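Local coordinates for protein predicted DNA-binding transcriptional regulator (Aliivibrio fischeri ES114, PDB 7DWN) that forms a tetramer, binds DNA and probably regulates transcription as a LysR-type factor with an N-terminal helix-turn-helix domain, at residues Q188-W193 and A214-F219. Numbering follows the deposited sequence.
Sequences QGAVPW and ALTPIF
Trp193 O is gripped by one hydrogen bond, from Ile218 N at 3.0 Å, with a nearly straight N-H...O angle of 167° and the donor in the carbonyl plane; a CA-H...O contact from Pro217 CA supplements it. Val191 O receives Thr216 N at 2.9 Å, slightly straighter still but with the donor above the carbonyl plane. In the reverse direction Trp193 N reaches Thr216 O at 2.9 Å and, more bent, Val191 N reaches Ala214 O at 3.2 Å. These four bonds define a parallel register pairing Val191, Pro192 and Trp193 with Leu215, Thr216 and Pro217. With Trp193 CG anti to the backbone N (chi1 178°), Leu215 CD1 lies over one face of the Trp193 indole, 3.6 Å from the centroid of the six-membered ring, a CH-pi contact 15° off the normal. Pro217 CG approaches Trp193 CE3 obliquely, at 3.7 Å. The Trp193 ring also meets Trp239, their planes steeply inclined. Pro192 CB touches Ile218 CD1 at 3.7 Å. Phe219 pairs in a parallel ladder with a strand of the second subunit, so the sheet runs on across the interface. Strands 191-195 and 215-221, linked through helix 201-209, form a beta-alpha-beta crossover within the periplasmic-binding-protein-like effector domain of LysR regulators.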
ATOM      1  N   GLN A 188      46.786  14.172 -24.524  1.00135.02           N
ATOM      2  CA  GLN A 188      46.810  14.185 -23.067  1.00141.35           C
ATOM      3  C   GLN A 188      45.727  15.090 -22.495  1.00132.45           C
ATOM      4  O   GLN A 188      45.833  15.497 -21.336  1.00135.37           O
ATOM      5  CB  GLN A 188      48.189  14.610 -22.548  1.00155.04           C
ATOM      6  CG  GLN A 188      48.618  16.024 -22.906  1.00165.05           C
ATOM      7  CD  GLN A 188      49.983  16.354 -22.368  1.00173.20           C
ATOM      8  OE1 GLN A 188      50.789  15.462 -22.137  1.00176.48           O
ATOM      9  NE2 GLN A 188      50.246  17.638 -22.142  1.00176.20           N
ATOM     10  N   GLY A 189      44.708  15.440 -23.270  1.00121.31           N
ATOM     11  CA  GLY A 189      43.672  16.351 -22.818  1.00106.28           C
ATOM     12  C   GLY A 189      42.310  15.682 -22.808  1.00 93.93           C
ATOM     13  O   GLY A 189      42.043  14.768 -23.593  1.00 89.87           O
ATOM     14  N   ALA A 190      41.444  16.152 -21.910  1.00 85.71           N
ATOM     15  CA  ALA A 190      40.163  15.506 -21.662  1.00 71.74           C
ATOM     16  C   ALA A 190      39.271  15.530 -22.901  1.00 70.72           C
ATOM     17  O   ALA A 190      39.475  16.305 -23.838  1.00 73.11           O
ATOM     18  CB  ALA A 190      39.448  16.172 -20.483  1.00 61.57           C
ATOM     19  N   VAL A 191      38.266  14.656 -22.895  1.00 66.74           N
ATOM     20  CA  VAL A 191      37.312  14.523 -23.992  1.00 64.87           C
ATOM     21  C   VAL A 191      35.909  14.807 -23.464  1.00 54.11           C
ATOM     22  O   VAL A 191      35.556  14.342 -22.365  1.00 51.53           O
ATOM     23  CB  VAL A 191      37.401  13.118 -24.623  1.00 68.48           C
ATOM     24  CG1 VAL A 191      36.454  12.983 -25.780  1.00 67.46           C
ATOM     25  CG2 VAL A 191      38.823  12.837 -25.068  1.00 72.76           C
ATOM     26  N   PRO A 192      35.094  15.575 -24.190  1.00 49.90           N
ATOM     27  CA  PRO A 192      33.675  15.692 -23.831  1.00 50.21           C
ATOM     28  C   PRO A 192      33.028  14.319 -23.836  1.00 52.27           C
ATOM     29  O   PRO A 192      33.046  13.607 -24.842  1.00 41.58           O
ATOM     30  CB  PRO A 192      33.103  16.598 -24.923  1.00 52.64           C
ATOM     31  CG  PRO A 192      34.070  16.500 -26.049  1.00 56.09           C
ATOM     32  CD  PRO A 192      35.412  16.335 -25.405  1.00 49.96           C
ATOM     33  N   TRP A 193      32.453  13.946 -22.696  1.00 54.05           N
ATOM     34  CA  TRP A 193      31.994  12.589 -22.456  1.00 55.02           C
ATOM     35  C   TRP A 193      30.483  12.607 -22.278  1.00 47.68           C
ATOM     36  O   TRP A 193      29.961  13.330 -21.418  1.00 43.74           O
ATOM     37  CB  TRP A 193      32.696  12.010 -21.227  1.00 46.78           C
ATOM     38  CG  TRP A 193      32.278  10.636 -20.843  1.00 42.04           C
ATOM     39  CD1 TRP A 193      31.817   9.651 -21.665  1.00 41.48           C
ATOM     40  CD2 TRP A 193      32.277  10.091 -19.521  1.00 43.86           C
ATOM     41  NE1 TRP A 193      31.531   8.522 -20.933  1.00 43.56           N
ATOM     42  CE2 TRP A 193      31.804   8.770 -19.613  1.00 40.08           C
ATOM     43  CE3 TRP A 193      32.631  10.596 -18.267  1.00 43.78           C
ATOM     44  CZ2 TRP A 193      31.677   7.946 -18.499  1.00 44.85           C
ATOM     45  CZ3 TRP A 193      32.505   9.779 -17.164  1.00 42.60           C
ATOM     46  CH2 TRP A 193      32.031   8.468 -17.285  1.00 44.28           C
ATOM     47  N   ALA A 214      40.843   9.899 -19.926  1.00 71.67           N
ATOM     48  CA  ALA A 214      40.598  11.237 -19.398  1.00 65.91           C
ATOM     49  C   ALA A 214      39.288  11.744 -19.991  1.00 59.16           C
ATOM     50  O   ALA A 214      39.231  12.125 -21.164  1.00 59.64           O
ATOM     51  CB  ALA A 214      41.760  12.173 -19.722  1.00 66.17           C
ATOM     52  N   LEU A 215      38.237  11.748 -19.179  1.00 51.97           N
ATOM     53  CA  LEU A 215      36.899  12.117 -19.617  1.00 50.18           C
ATOM     54  C   LEU A 215      36.392  13.290 -18.790  1.00 58.40           C
ATOM     55  O   LEU A 215      36.668  13.372 -17.589  1.00 56.34           O
ATOM     56  CB  LEU A 215      35.929  10.940 -19.471  1.00 49.83           C
ATOM     57  CG  LEU A 215      36.316   9.621 -20.138  1.00 58.18           C
ATOM     58  CD1 LEU A 215      35.382   8.507 -19.695  1.00 50.58           C
ATOM     59  CD2 LEU A 215      36.298   9.774 -21.646  1.00 64.42           C
ATOM     60  N   THR A 216      35.649  14.189 -19.426  1.00 58.65           N
ATOM     61  CA  THR A 216      34.919  15.221 -18.695  1.00 58.60           C
ATOM     62  C   THR A 216      33.442  15.111 -19.046  1.00 50.89           C
ATOM     63  O   THR A 216      33.069  15.296 -20.221  1.00 46.29           O
ATOM     64  CB  THR A 216      35.454  16.627 -19.000  1.00 55.99           C
ATOM     65  OG1 THR A 216      34.496  17.603 -18.581  1.00 65.40           O
ATOM     66  CG2 THR A 216      35.759  16.802 -20.480  1.00 46.77           C
ATOM     67  N   PRO A 217      32.575  14.773 -18.090  1.00 46.64           N
ATOM     68  CA  PRO A 217      31.161  14.527 -18.411  1.00 50.11           C
ATOM     69  C   PRO A 217      30.449  15.830 -18.743  1.00 46.21           C
ATOM     70  O   PRO A 217      30.444  16.766 -17.942  1.00 42.15           O
ATOM     71  CB  PRO A 217      30.608  13.895 -17.124  1.00 52.72           C
ATOM     72  CG  PRO A 217      31.812  13.559 -16.285  1.00 46.68           C
ATOM     73  CD  PRO A 217      32.863  14.544 -16.666  1.00 42.81           C
ATOM     74  N   ILE A 218      29.843  15.890 -19.927  1.00 43.37           N
ATOM     75  CA  ILE A 218      29.089  17.070 -20.332  1.00 45.10           C
ATOM     76  C   ILE A 218      27.611  16.781 -20.524  1.00 43.61           C
ATOM     77  O   ILE A 218      26.840  17.712 -20.786  1.00 40.66           O
ATOM     78  CB  ILE A 218      29.672  17.708 -21.608  1.00 46.92           C
ATOM     79  CG1 ILE A 218      29.423  16.800 -22.813  1.00 47.08           C
ATOM     80  CG2 ILE A 218      31.155  17.999 -21.424  1.00 39.52           C
ATOM     81  CD1 ILE A 218      29.645  17.482 -24.138  1.00 40.64           C
ATOM     82  N   PHE A 219      27.189  15.528 -20.391  1.00 39.98           N
ATOM     83  CA  PHE A 219      25.816  15.136 -20.663  1.00 30.91           C
ATOM     84  C   PHE A 219      25.613  13.719 -20.155  1.00 35.31           C
ATOM     85  O   PHE A 219      26.474  12.859 -20.353  1.00 40.70           O
ATOM     86  CB  PHE A 219      25.510  15.217 -22.165  1.00 31.91           C
ATOM     87  CG  PHE A 219      24.134  14.748 -22.534  1.00 41.99           C
ATOM     88  CD1 PHE A 219      23.065  15.629 -22.537  1.00 39.60           C
ATOM     89  CD2 PHE A 219      23.912  13.429 -22.893  1.00 38.53           C
ATOM     90  CE1 PHE A 219      21.798  15.202 -22.883  1.00 41.91           C
ATOM     91  CE2 PHE A 219      22.649  12.996 -23.239  1.00 37.81           C
ATOM     92  CZ  PHE A 219      21.589  13.884 -23.233  1.00 40.14           C
TER